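Local atomic coordinates of glycosyl hydrolase family 62 protein (Coprinopsis cinerea, PDB entry 5B6T), a protein that hydrolyses alpha-L-arabinofuranosyl linkages as a family 62 alpha-L-arabinofuranosidase, probably releasing arabinose side groups from arabinoxylan. Residues A[19-24]-A[68-73]; A[25-30]-A[43-48]; A[2-7]-A[311-316]; A[208-213]-A[233-238]. One frame throughout, in Å; residues are numbered along the deposited sequence.

Contact 1: A[19-24]-A[68-73]; sequences DSRRIQ and FYYLDQ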
loop_
_atom_site.group_PDB
_atom_site.type_symbol
_atom_site.label_atom_id
_atom_site.label_comp_id
_atom_site.label_asym_id
_atom_site.label_seq_id
_atom_site.Cartn_x
_atom_site.Cartn_y
_atom_site.Cartn_z
ATOM N N ASP A 19 -10.614 -15.433 -16.581
ATOM C CA ASP A 19 -10.701 -14.888 -17.931
ATOM C C ASP A 19 -9.386 -15.136 -18.631
ATOM O O ASP A 19 -8.449 -15.752 -18.059
ATOM C CB ASP A 19 -11.114 -13.413 -17.886
ATOM C CG ASP A 19 -10.096 -12.505 -17.173
ATOM O OD1 ASP A 19 -8.903 -12.844 -17.142
ATOM O OD2 ASP A 19 -10.542 -11.424 -16.706
ATOM N N SER A 20 -9.291 -14.713 -19.900
ATOM C CA SER A 20 -8.107 -15.067 -20.684
ATOM C C SER A 20 -6.809 -14.471 -20.166
ATOM O O SER A 20 -5.743 -14.932 -20.532
ATOM C CB SER A 20 -8.279 -14.725 -22.157
ATOM O OG SER A 20 -8.546 -13.361 -22.353
ATOM N N ARG A 21 -6.900 -13.452 -19.305
ATOM C CA ARG A 21 -5.690 -12.847 -18.741
ATOM C C ARG A 21 -4.971 -13.801 -17.796
ATOM O O ARG A 21 -3.775 -13.671 -17.598
ATOM C CB ARG A 21 -6.000 -11.504 -18.044
ATOM C CG ARG A 21 -6.489 -10.439 -19.019
ATOM C CD ARG A 21 -6.854 -9.143 -18.321
ATOM N NE ARG A 21 -7.261 -8.152 -19.303
ATOM C CZ ARG A 21 -6.732 -6.934 -19.426
ATOM N NH1 ARG A 21 -5.782 -6.516 -18.604
ATOM N NH2 ARG A 21 -7.190 -6.116 -20.364
ATOM N N ARG A 22 -5.683 -14.793 -17.254
ATOM C CA ARG A 22 -5.061 -15.814 -16.383
ATOM C C ARG A 22 -4.174 -15.160 -15.329
ATOM O O ARG A 22 -3.046 -15.570 -15.109
ATOM C CB ARG A 22 -4.208 -16.825 -17.161
ATOM C CG ARG A 22 -4.887 -17.514 -18.322
ATOM C CD ARG A 22 -6.045 -18.321 -17.884
ATOM N NE ARG A 22 -6.705 -18.989 -19.015
ATOM C CZ ARG A 22 -8.011 -19.220 -19.081
ATOM N NH1 ARG A 22 -8.823 -18.801 -18.106
ATOM N NH2 ARG A 22 -8.511 -19.843 -20.142
ATOM N N ILE A 23 -4.692 -14.098 -14.717
ATOM C CA ILE A 23 -4.005 -13.417 -13.627
ATOM C C ILE A 23 -3.849 -14.424 -12.464
ATOM O O ILE A 23 -4.766 -15.165 -12.132
ATOM C CB ILE A 23 -4.787 -12.142 -13.192
ATOM C CG1 ILE A 23 -4.886 -11.114 -14.338
ATOM C CG2 ILE A 23 -4.159 -11.515 -11.946
ATOM C CD1 ILE A 23 -3.604 -10.810 -15.069
ATOM N N GLN A 24 -2.667 -14.472 -11.870
ATOM C CA GLN A 24 -2.370 -15.421 -10.808
ATOM C C GLN A 24 -2.567 -14.832 -9.399
ATOM O O GLN A 24 -3.057 -15.526 -8.513
ATOM C CB GLN A 24 -0.960 -15.988 -11.001
ATOM C CG GLN A 24 -0.923 -16.855 -12.285
ATOM C CD GLN A 24 0.456 -17.324 -12.784
ATOM O OE1 GLN A 24 0.618 -18.510 -13.132
ATOM N NE2 GLN A 24 1.417 -16.431 -12.877
ATOM N N PHE A 68 -14.214 -6.420 -12.441
ATOM C CA PHE A 68 -12.932 -5.751 -12.587
ATOM C C PHE A 68 -13.006 -4.763 -13.737
ATOM O O PHE A 68 -13.569 -5.072 -14.794
ATOM C CB PHE A 68 -11.866 -6.779 -12.918
ATOM C CG PHE A 68 -11.370 -7.591 -11.736
ATOM C CD1 PHE A 68 -11.972 -7.531 -10.474
ATOM C CD2 PHE A 68 -10.253 -8.397 -11.893
ATOM C CE1 PHE A 68 -11.486 -8.292 -9.413
ATOM C CE2 PHE A 68 -9.756 -9.141 -10.838
ATOM C CZ PHE A 68 -10.377 -9.083 -9.587
ATOM N N TYR A 69 -12.409 -3.589 -13.555
ATOM C CA TYR A 69 -12.092 -2.714 -14.695
ATOM C C TYR A 69 -10.589 -2.738 -14.824
ATOM O O TYR A 69 -9.864 -2.157 -13.991
ATOM C CB TYR A 69 -12.611 -1.259 -14.529
ATOM C CG TYR A 69 -12.612 -0.504 -15.832
ATOM C CD1 TYR A 69 -11.447 -0.026 -16.370
ATOM C CD2 TYR A 69 -13.803 -0.245 -16.507
ATOM C CE1 TYR A 69 -11.459 0.653 -17.588
ATOM C CE2 TYR A 69 -13.821 0.441 -17.708
ATOM C CZ TYR A 69 -12.643 0.885 -18.237
ATOM O OH TYR A 69 -12.630 1.541 -19.461
ATOM N N TYR A 70 -10.106 -3.362 -15.900
ATOM C CA TYR A 70 -8.681 -3.417 -16.177
ATOM C C TYR A 70 -8.192 -2.057 -16.697
ATOM O O TYR A 70 -8.631 -1.578 -17.738
ATOM C CB TYR A 70 -8.406 -4.521 -17.178
ATOM C CG TYR A 70 -8.647 -5.916 -16.628
ATOM C CD1 TYR A 70 -7.820 -6.450 -15.650
ATOM C CD2 TYR A 70 -9.694 -6.710 -17.104
ATOM C CE1 TYR A 70 -8.039 -7.727 -15.124
ATOM C CE2 TYR A 70 -9.914 -7.975 -16.599
ATOM C CZ TYR A 70 -9.074 -8.492 -15.617
ATOM O OH TYR A 70 -9.238 -9.781 -15.118
ATOM N N LEU A 71 -7.287 -1.424 -15.945
ATOM C CA LEU A 71 -6.954 -0.031 -16.217
ATOM C C LEU A 71 -6.084 0.153 -17.448
ATOM O O LEU A 71 -5.893 1.289 -17.895
ATOM C CB LEU A 71 -6.345 0.649 -14.987
ATOM C CG LEU A 71 -7.316 0.796 -13.823
ATOM C CD1 LEU A 71 -6.555 1.297 -12.602
ATOM C CD2 LEU A 71 -8.471 1.739 -14.168
ATOM N N ASP A 72 -5.603 -0.944 -18.030
ATOM C CA ASP A 72 -4.928 -0.837 -19.328
ATOM C C ASP A 72 -5.867 -0.413 -20.464
ATOM O O ASP A 72 -5.399 -0.019 -21.532
ATOM C CB ASP A 72 -4.131 -2.118 -19.663
ATOM C CG ASP A 72 -5.008 -3.372 -19.867
ATOM O OD1 ASP A 72 -6.183 -3.279 -20.162
ATOM O OD2 ASP A 72 -4.428 -4.489 -19.863
ATOM N N GLN A 73 -7.173 -0.440 -20.222
ATOM C CA GLN A 73 -8.164 0.093 -21.153
ATOM C C GLN A 73 -8.327 1.627 -21.095
ATOM O O GLN A 73 -8.954 2.233 -21.985
ATOM C CB GLN A 73 -9.527 -0.606 -20.964
ATOM C CG GLN A 73 -9.468 -2.099 -21.189
ATOM C CD GLN A 73 -8.917 -2.474 -22.538
ATOM O OE1 GLN A 73 -7.797 -3.019 -22.652
ATOM N NE2 GLN A 73 -9.666 -2.178 -23.563
#
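A cation-pi stack of R21 on Y70 fastens the surface loop 19-24 to the outer edge of a four-stranded antiparallel sheet, whose last strand is 68-70. The guanidinium lies flat on the ring, planes 7° apart, and R21 CZ is 3.9 Å from the Y70 centroid. The extended arginine chain (chi2 177°) runs across the ring, with R21 CD over its centre, 3.5 Å from the centroid, while F68 CB lies toward the rim of the opposite face. Beyond the ring the guanidinium forms an end-on salt bridge with D72: NH1 donates to OD2 at 2.7 Å, and NH2 to OD1 at 3.0 Å, near the guanidinium plane. The hydroxyl of Y70 donates to the syn lone pair of D19 OD2, 2.6 Å away. D19 OD1 takes the backbone N of R21 at 3.0 Å, an Asx turn within the type I turn from D19 to R22, so one carboxylate both shapes the loop and holds the tyrosine. An alanine at R21 would probably leave D72 without its charge partner and the face of Y70 opposite F68 without its stacked cover. This is surface packing of a connecting loop on the outermost strand of a blade in the five-bladed beta-propeller expected for this family.

Contact 2: A[25-30]-A[43-48]; sequences GIKDPS and STAKTE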
loop_
_atom_site.group_PDB
_atom_site.type_symbol
_atom_site.label_atom_id
_atom_site.label_comp_id
_atom_site.label_asym_id
_atom_site.label_seq_id
_atom_site.Cartn_x
_atom_site.Cartn_y
_atom_site.Cartn_z
ATOM N N GLY A 25 -2.228 -13.557 -9.207
ATOM C CA GLY A 25 -2.383 -12.904 -7.917
ATOM C C GLY A 25 -3.060 -11.541 -8.067
ATOM O O GLY A 25 -2.858 -10.838 -9.062
ATOM N N ILE A 26 -3.854 -11.164 -7.066
ATOM C CA ILE A 26 -4.379 -9.788 -6.925
ATOM C C ILE A 26 -3.698 -9.243 -5.690
ATOM O O ILE A 26 -3.714 -9.881 -4.649
ATOM C CB ILE A 26 -5.904 -9.752 -6.759
ATOM C CG1 ILE A 26 -6.569 -10.350 -7.987
ATOM C CG2 ILE A 26 -6.416 -8.356 -6.463
ATOM C CD1 ILE A 26 -6.324 -9.624 -9.271
ATOM N N LYS A 27 -3.047 -8.081 -5.832
ATOM C CA LYS A 27 -1.998 -7.686 -4.912
ATOM C C LYS A 27 -2.032 -6.189 -4.562
ATOM O O LYS A 27 -2.635 -5.380 -5.249
ATOM C CB LYS A 27 -0.638 -7.987 -5.547
ATOM C CG LYS A 27 -0.382 -9.463 -5.793
ATOM C CD LYS A 27 1.065 -9.697 -6.203
ATOM C CE LYS A 27 2.008 -9.534 -5.032
ATOM N NZ LYS A 27 3.417 -9.516 -5.496
ATOM N N ASP A 28 -1.334 -5.852 -3.485
ATOM C CA ASP A 28 -0.908 -4.492 -3.210
ATOM C C ASP A 28 -2.063 -3.464 -3.180
ATOM O O ASP A 28 -1.961 -2.404 -3.810
ATOM C CB ASP A 28 0.125 -4.033 -4.260
ATOM C CG ASP A 28 1.173 -5.077 -4.591
ATOM O OD1 ASP A 28 1.625 -5.767 -3.673
ATOM O OD2 ASP A 28 1.538 -5.148 -5.807
ATOM N N PRO A 29 -3.155 -3.747 -2.441
ATOM C CA PRO A 29 -4.346 -2.936 -2.598
ATOM C C PRO A 29 -4.247 -1.536 -2.029
ATOM O O PRO A 29 -3.620 -1.325 -0.983
ATOM C CB PRO A 29 -5.423 -3.724 -1.812
ATOM C CG PRO A 29 -4.631 -4.502 -0.806
ATOM C CD PRO A 29 -3.381 -4.883 -1.519
ATOM N N SER A 30 -4.937 -0.602 -2.688
ATOM C CA SER A 30 -5.227 0.702 -2.151
ATOM C C SER A 30 -6.753 0.864 -2.067
ATOM O O SER A 30 -7.470 0.379 -2.930
ATOM C CB SER A 30 -4.648 1.787 -3.061
ATOM O OG SER A 30 -4.723 3.059 -2.436
ATOM N N SER A 43 -2.745 -4.358 -7.901
ATOM C CA SER A 43 -1.916 -4.950 -8.958
ATOM C C SER A 43 -2.515 -6.259 -9.440
ATOM O O SER A 43 -2.947 -7.078 -8.648
ATOM C CB SER A 43 -0.502 -5.266 -8.460
ATOM O OG SER A 43 0.072 -4.132 -7.864
ATOM N N THR A 44 -2.516 -6.465 -10.757
ATOM C CA THR A 44 -2.654 -7.816 -11.315
ATOM C C THR A 44 -1.257 -8.400 -11.499
ATOM O O THR A 44 -0.363 -7.701 -12.005
ATOM C CB THR A 44 -3.416 -7.806 -12.652
ATOM O OG1 THR A 44 -2.701 -7.051 -13.659
ATOM C CG2 THR A 44 -4.779 -7.182 -12.485
ATOM N N ALA A 45 -1.062 -9.654 -11.094
ATOM C CA ALA A 45 0.237 -10.279 -11.133
ATOM C C ALA A 45 0.198 -11.648 -11.761
ATOM O O ALA A 45 -0.649 -12.510 -11.406
ATOM C CB ALA A 45 0.830 -10.391 -9.743
ATOM N N LYS A 46 1.151 -11.863 -12.668
ATOM C CA LYS A 46 1.404 -13.172 -13.253
ATOM C C LYS A 46 2.852 -13.219 -13.742
ATOM O O LYS A 46 3.520 -12.198 -13.770
ATOM C CB LYS A 46 0.422 -13.465 -14.401
ATOM C CG LYS A 46 0.277 -12.344 -15.421
ATOM C CD LYS A 46 -0.693 -12.732 -16.521
ATOM C CE LYS A 46 -0.938 -11.560 -17.445
ATOM N NZ LYS A 46 -1.752 -11.929 -18.635
ATOM N N THR A 47 3.321 -14.399 -14.166
ATOM C CA THR A 47 4.687 -14.525 -14.665
ATOM C C THR A 47 4.959 -13.512 -15.766
ATOM O O THR A 47 6.049 -12.980 -15.850
ATOM C CB THR A 47 4.901 -15.951 -15.246
ATOM O OG1 THR A 47 4.718 -16.886 -14.191
ATOM C CG2 THR A 47 6.312 -16.122 -15.848
ATOM N N GLU A 48 3.964 -13.249 -16.598
ATOM C CA GLU A 48 4.128 -12.391 -17.771
ATOM C C GLU A 48 4.194 -10.905 -17.433
ATOM O O GLU A 48 4.700 -10.109 -18.223
ATOM C CB GLU A 48 2.984 -12.638 -18.755
ATOM C CG GLU A 48 3.170 -13.897 -19.591
ATOM C CD GLU A 48 1.865 -14.582 -19.951
ATOM O OE1 GLU A 48 0.794 -13.913 -20.016
ATOM O OE2 GLU A 48 1.918 -15.820 -20.159
#
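S43 faces K27 and D28 where the chain turns a corner at D28. Its backbone forms an antiparallel hydrogen-bonded pair with K27, S43 N donating to K27 O at 2.8 Å and K27 N to S43 O at 3.0 Å. S43 OG, anti to the carbonyl carbon (chi1 -53°), donates to the anti lone pair of D28 OD2 at 2.7 Å and is also bonded to A83 N. D28 has a left-handed backbone (phi 56°, psi 49°) at this corner; its OD2 also bonds a glycerol, and its side chain lies about 5 Å from the bound calcium ion at the nearest atoms. T44 follows in a non-hydrogen-bonded pair with I26 and turns to the other face, where T44 CG2 meets I26 CD1 at 4.3 Å. A45 returns to the face of S43 and K27 and forms a hydrogen-bonded pair with G25, G25 N donating to A45 O at 2.9 Å and A45 N to G25 O at 3.0 Å. Q24 N probably reaches the same A45 O, consistent with a classic beta bulge. Over this pair the aliphatic chain of K27 covers A45, CD to CB 3.6 Å, on its way to Y299 OH. The segments form part of the hairpin of strands 25-34 and 37-46; strand 49-57 flanks the latter through T44 and N51, and strand 82-89 of the next sheet abuts S43.

Contact 3: A[2-7]-A[311-316]; sequences PSSFRW and QTNSAC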
loop_
_atom_site.group_PDB
_atom_site.type_symbol
_atom_site.label_atom_id
_atom_site.label_comp_id
_atom_site.label_asym_id
_atom_site.label_seq_id
_atom_site.Cartn_x
_atom_site.Cartn_y
_atom_site.Cartn_z
ATOM N N PRO A 2 -3.045 2.043 20.292
ATOM C CA PRO A 2 -2.292 1.179 21.206
ATOM C C PRO A 2 -0.910 0.811 20.697
ATOM O O PRO A 2 -0.580 1.066 19.527
ATOM C CB PRO A 2 -3.184 -0.062 21.340
ATOM C CG PRO A 2 -3.920 -0.110 20.049
ATOM C CD PRO A 2 -4.143 1.317 19.622
ATOM N N SER A 3 -0.105 0.200 21.560
ATOM C CA SER A 3 1.265 -0.153 21.221
ATOM C C SER A 3 1.389 -1.650 20.976
ATOM O O SER A 3 2.480 -2.176 20.778
ATOM C CB SER A 3 2.211 0.313 22.345
ATOM O OG SER A 3 1.916 -0.381 23.544
ATOM N N SER A 4 0.269 -2.349 21.003
ATOM C CA SER A 4 0.201 -3.739 20.555
ATOM C C SER A 4 -1.130 -3.894 19.829
ATOM O O SER A 4 -2.038 -3.078 20.000
ATOM C CB SER A 4 0.306 -4.750 21.710
ATOM O OG SER A 4 -0.804 -4.644 22.566
ATOM N N PHE A 5 -1.213 -4.924 18.983
ATOM C CA PHE A 5 -2.371 -5.143 18.129
ATOM C C PHE A 5 -2.835 -6.574 18.124
ATOM O O PHE A 5 -2.057 -7.497 18.217
ATOM C CB PHE A 5 -2.043 -4.697 16.692
ATOM C CG PHE A 5 -1.723 -3.255 16.611
ATOM C CD1 PHE A 5 -2.738 -2.325 16.447
ATOM C CD2 PHE A 5 -0.432 -2.798 16.868
ATOM C CE1 PHE A 5 -2.441 -0.968 16.459
ATOM C CE2 PHE A 5 -0.154 -1.452 16.883
ATOM C CZ PHE A 5 -1.158 -0.547 16.668
ATOM N N ARG A 6 -4.150 -6.738 18.016
ATOM C CA ARG A 6 -4.764 -8.018 17.734
ATOM C C ARG A 6 -5.828 -7.835 16.671
ATOM O O ARG A 6 -6.526 -6.817 16.633
ATOM C CB ARG A 6 -5.357 -8.648 18.999
ATOM C CG ARG A 6 -4.216 -9.188 19.857
ATOM C CD ARG A 6 -4.671 -10.153 20.926
ATOM N NE ARG A 6 -5.512 -11.209 20.374
ATOM C CZ ARG A 6 -5.117 -12.288 19.707
ATOM N NH1 ARG A 6 -3.844 -12.561 19.461
ATOM N NH2 ARG A 6 -6.054 -13.136 19.297
ATOM N N TRP A 7 -5.967 -8.847 15.825
ATOM C CA TRP A 7 -6.852 -8.761 14.652
ATOM C C TRP A 7 -7.676 -10.022 14.497
ATOM O O TRP A 7 -7.273 -11.126 14.919
ATOM C CB TRP A 7 -6.057 -8.611 13.342
ATOM C CG TRP A 7 -5.020 -7.552 13.345
ATOM C CD1 TRP A 7 -3.713 -7.707 13.687
ATOM C CD2 TRP A 7 -5.192 -6.174 12.981
ATOM N NE1 TRP A 7 -3.065 -6.510 13.555
ATOM C CE2 TRP A 7 -3.945 -5.552 13.126
ATOM C CE3 TRP A 7 -6.284 -5.406 12.565
ATOM C CZ2 TRP A 7 -3.749 -4.186 12.861
ATOM C CZ3 TRP A 7 -6.099 -4.068 12.276
ATOM C CH2 TRP A 7 -4.826 -3.464 12.429
ATOM N N GLN A 311 -9.550 -4.957 13.727
ATOM C CA GLN A 311 -8.873 -4.921 15.017
ATOM C C GLN A 311 -9.819 -5.401 16.127
ATOM O O GLN A 311 -10.977 -4.961 16.181
ATOM C CB GLN A 311 -8.408 -3.504 15.322
ATOM C CG GLN A 311 -7.682 -3.342 16.641
ATOM C CD GLN A 311 -7.308 -1.907 16.911
ATOM O OE1 GLN A 311 -7.926 -0.985 16.404
ATOM N NE2 GLN A 311 -6.311 -1.710 17.775
ATOM N N THR A 312 -9.302 -6.284 16.988
ATOM C CA THR A 312 -10.058 -6.799 18.129
ATOM C C THR A 312 -9.629 -6.214 19.468
ATOM O O THR A 312 -10.296 -6.492 20.477
ATOM C CB THR A 312 -9.993 -8.338 18.192
ATOM O OG1 THR A 312 -8.635 -8.741 18.351
ATOM C CG2 THR A 312 -10.563 -8.931 16.934
ATOM N N ASN A 313 -8.537 -5.442 19.517
ATOM C CA ASN A 313 -8.172 -4.723 20.739
ATOM C C ASN A 313 -8.325 -3.228 20.548
ATOM O O ASN A 313 -7.491 -2.436 21.006
ATOM C CB ASN A 313 -6.746 -5.061 21.193
ATOM C CG ASN A 313 -5.676 -4.420 20.325
ATOM O OD1 ASN A 313 -5.812 -4.337 19.081
ATOM N ND2 ASN A 313 -4.586 -4.004 20.966
ATOM N N SER A 314 -9.394 -2.831 19.853
ATOM C CA SER A 314 -9.626 -1.422 19.552
ATOM C C SER A 314 -9.800 -0.535 20.782
ATOM O O SER A 314 -10.463 -0.925 21.724
ATOM C CB SER A 314 -10.888 -1.290 18.717
ATOM O OG SER A 314 -11.188 0.063 18.467
ATOM N N ALA A 315 -9.230 0.667 20.703
ATOM C CA ALA A 315 -9.245 1.630 21.811
ATOM C C ALA A 315 -10.541 2.436 21.873
ATOM O O ALA A 315 -10.784 3.118 22.875
ATOM C CB ALA A 315 -8.050 2.578 21.718
ATOM N N CYS A 316 -11.379 2.344 20.843
ATOM C CA CYS A 316 -12.498 3.261 20.714
ATOM C C CYS A 316 -13.345 2.922 19.482
ATOM O O CYS A 316 -13.015 2.003 18.724
ATOM C CB CYS A 316 -11.983 4.699 20.627
ATOM S SG CYS A 316 -10.506 4.958 19.585
HETATM O O HOH W 1 -8.028 -11.287 17.722
#
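The segments 2-7 and 311-316 run antiparallel, closest where W7 and Q311 form a non-hydrogen-bonded pair with CA atoms 4.4 Å apart, and spread to 7.0 Å between the CA atoms of P2 and A315. T312 N donates to R6 O at 2.8 Å, nearly straight (168°). This extends the pairing of strands 7-9 and 305-311, by which the two ends of the chain probably close the propeller. Past that bond the side chain of N313 takes over the bridging. Its ND2 donates to S4 O at 2.9 Å, and its OD1 accepts R6 N at 3.1 Å and Q311 NE2 at 3.0 Å, the two donors arriving from opposite faces of the amide. CG lies between the backbone N and carbonyl carbon (chi1 74°), bringing the group up to the first segment. The extended Q311 meets P2 tip to tip, NE2 to CG 3.7 Å, while its CB lies near W7 CE3 and CZ3. A water that donates to W7 O is also bonded to T312 OG1, 2.7 Å away. An alanine at N313 would probably leave S4 O and R6 N without these partners and Q311 NE2 freer to turn. With both ends of its amide engaged, N313 has its orientation fixed and stands in for a strand partner to backbone groups of S4 and R6.

Contact 4: A[208-213]-A[233-238]; sequences YLLLHE and GPWRAL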
loop_
_atom_site.group_PDB
_atom_site.type_symbol
_atom_site.label_atom_id
_atom_site.label_comp_id
_atom_site.label_asym_id
_atom_site.label_seq_id
_atom_site.Cartn_x
_atom_site.Cartn_y
_atom_site.Cartn_z
ATOM N N TYR A 208 2.169 10.668 13.436
ATOM C CA TYR A 208 2.089 9.880 12.216
ATOM C C TYR A 208 2.439 8.432 12.512
ATOM O O TYR A 208 3.206 8.134 13.445
ATOM C CB TYR A 208 3.026 10.460 11.156
ATOM C CG TYR A 208 2.624 11.872 10.795
ATOM C CD1 TYR A 208 3.067 12.943 11.552
ATOM C CD2 TYR A 208 1.739 12.134 9.747
ATOM C CE1 TYR A 208 2.683 14.240 11.266
ATOM C CE2 TYR A 208 1.336 13.430 9.454
ATOM C CZ TYR A 208 1.804 14.479 10.228
ATOM O OH TYR A 208 1.403 15.771 9.960
ATOM N N LEU A 209 1.865 7.544 11.718
ATOM C CA LEU A 209 2.089 6.084 11.795
ATOM C C LEU A 209 2.826 5.615 10.524
ATOM O O LEU A 209 2.383 5.900 9.430
ATOM C CB LEU A 209 0.748 5.375 11.889
ATOM C CG LEU A 209 0.767 3.850 11.929
ATOM C CD1 LEU A 209 1.455 3.279 13.161
ATOM C CD2 LEU A 209 -0.643 3.307 11.821
ATOM N N LEU A 210 3.936 4.889 10.708
ATOM C CA LEU A 210 4.649 4.212 9.607
ATOM C C LEU A 210 4.468 2.702 9.769
ATOM O O LEU A 210 4.743 2.156 10.835
ATOM C CB LEU A 210 6.148 4.521 9.679
ATOM C CG LEU A 210 7.072 3.710 8.765
ATOM C CD1 LEU A 210 6.817 4.004 7.302
ATOM C CD2 LEU A 210 8.525 4.013 9.135
ATOM N N LEU A 211 3.981 2.046 8.712
ATOM C CA LEU A 211 3.956 0.595 8.613
ATOM C C LEU A 211 4.920 0.196 7.530
ATOM O O LEU A 211 5.113 0.924 6.564
ATOM C CB LEU A 211 2.559 0.078 8.222
ATOM C CG LEU A 211 1.399 0.631 9.051
ATOM C CD1 LEU A 211 0.054 0.134 8.521
ATOM C CD2 LEU A 211 1.574 0.339 10.552
ATOM N N HIS A 212 5.545 -0.964 7.677
ATOM C CA HIS A 212 6.477 -1.408 6.638
ATOM C C HIS A 212 6.524 -2.935 6.692
ATOM O O HIS A 212 6.552 -3.508 7.776
ATOM C CB HIS A 212 7.879 -0.809 6.910
ATOM C CG HIS A 212 8.773 -0.721 5.732
ATOM N ND1 HIS A 212 9.334 -1.819 5.108
ATOM C CD2 HIS A 212 9.255 0.364 5.081
ATOM C CE1 HIS A 212 10.086 -1.408 4.100
ATOM N NE2 HIS A 212 10.079 -0.093 4.083
ATOM N N GLU A 213 6.516 -3.561 5.517
ATOM C CA GLU A 213 6.580 -5.017 5.401
ATOM C C GLU A 213 7.993 -5.554 5.637
ATOM O O GLU A 213 8.991 -4.896 5.275
ATOM C CB GLU A 213 6.088 -5.483 4.032
ATOM C CG GLU A 213 5.756 -6.957 3.986
ATOM C CD GLU A 213 5.120 -7.413 2.680
ATOM O OE1 GLU A 213 4.519 -6.577 1.956
ATOM O OE2 GLU A 213 5.185 -8.652 2.422
ATOM N N GLY A 233 10.232 12.049 10.374
ATOM C CA GLY A 233 10.852 11.288 11.441
ATOM C C GLY A 233 11.395 12.232 12.497
ATOM O O GLY A 233 11.092 13.423 12.497
ATOM N N PRO A 234 12.179 11.704 13.446
ATOM C CA PRO A 234 12.647 10.345 13.606
ATOM C C PRO A 234 11.493 9.410 14.015
ATOM O O PRO A 234 10.544 9.838 14.666
ATOM C CB PRO A 234 13.680 10.488 14.732
ATOM C CG PRO A 234 13.149 11.578 15.581
ATOM C CD PRO A 234 12.413 12.519 14.655
ATOM N N TRP A 235 11.602 8.150 13.633
ATOM C CA TRP A 235 10.570 7.148 13.904
ATOM C C TRP A 235 10.900 6.353 15.153
ATOM O O TRP A 235 12.031 5.878 15.312
ATOM C CB TRP A 235 10.441 6.196 12.687
ATOM C CG TRP A 235 9.917 6.931 11.497
ATOM C CD1 TRP A 235 10.634 7.445 10.446
ATOM C CD2 TRP A 235 8.552 7.312 11.268
ATOM N NE1 TRP A 235 9.795 8.106 9.590
ATOM C CE2 TRP A 235 8.506 8.025 10.055
ATOM C CE3 TRP A 235 7.374 7.112 11.966
ATOM C CZ2 TRP A 235 7.319 8.565 9.555
ATOM C CZ3 TRP A 235 6.191 7.611 11.466
ATOM C CH2 TRP A 235 6.160 8.337 10.266
ATOM N N ARG A 236 9.911 6.183 16.035
ATOM C CA ARG A 236 10.099 5.387 17.232
ATOM C C ARG A 236 9.277 4.117 17.120
ATOM O O ARG A 236 8.125 4.165 16.705
ATOM C CB ARG A 236 9.650 6.166 18.447
ATOM C CG ARG A 236 9.980 5.448 19.738
ATOM C CD ARG A 236 9.663 6.319 20.948
ATOM N NE ARG A 236 8.253 6.556 21.138
ATOM C CZ ARG A 236 7.751 7.406 22.043
ATOM N NH1 ARG A 236 6.442 7.535 22.130
ATOM N NH2 ARG A 236 8.551 8.123 22.826
ATOM N N ALA A 237 9.858 2.985 17.495
ATOM C CA ALA A 237 9.145 1.704 17.422
ATOM C C ALA A 237 7.809 1.785 18.137
ATOM O O ALA A 237 7.703 2.407 19.208
ATOM C CB ALA A 237 9.995 0.562 18.018
ATOM N N LEU A 238 6.775 1.191 17.538
ATOM C CA LEU A 238 5.491 1.032 18.171
ATOM C C LEU A 238 5.386 -0.465 18.405
ATOM O O LEU A 238 5.856 -0.963 19.462
ATOM C CB LEU A 238 4.366 1.619 17.309
ATOM C CG LEU A 238 2.964 1.572 17.931
ATOM C CD1 LEU A 238 2.890 2.523 19.126
ATOM C CD2 LEU A 238 1.904 1.896 16.904
#
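E213 OE2, gripped by R221 NH1 in a salt bridge and by S264 OG, lies at one end of the segment 208-213; toward the other end Y208, L209 and L210 pack against W235 and L238 by apolar contact, with no hydrogen bond between the segments. L210 CB stands over the six-membered ring of W235, 3.7 Å from its centroid and 16° off the normal, in a CH-pi contact. The leucine crosses the indole at about a right angle, and its CD2 covers the ring junction, 3.9 Å from W235 CD2. G233 CA lies toward the rim of the opposite face. Y208 O meets the indole edge at CZ3, 3.6 Å away, and Y208 CB touches CH2 at 3.9 Å. On the other side of the strand L209 CD1 meets L238 CD2 at 4.0 Å. M185 of the adjoining sheet touches both L210 and W235. Strand 221-228 separates 207-215 from the edge strand 236-237, so the tryptophan reaches past a strand, placing the contact at the outer side of a blade of the beta-propeller expected for this family.

How the contacts relate
The four contacts fall into two touching pairs in different parts of the propeller. Contacts 1 and 2, centres about 10 Å apart, share the sheet of strands 25-34 to 68-70 and are joined where R21 O meets K46 NZ. Contacts 3 and 4, centres about 17 Å apart, meet where L238 packs on P2, S3 and F5. About 36 Å separates the centres of contacts 1 and 3, yet contacts 2 and 4 come within about 6 Å at their nearest atoms without touching. Along the chain contact 3 brackets everything; contact 1 encloses contact 2, and contact 4 follows. Contacts 1, 2 and 4 join parts close in sequence within or beside single sheets, whereas contact 3 brings the two ends of the chain together, consistent with closure of the propeller.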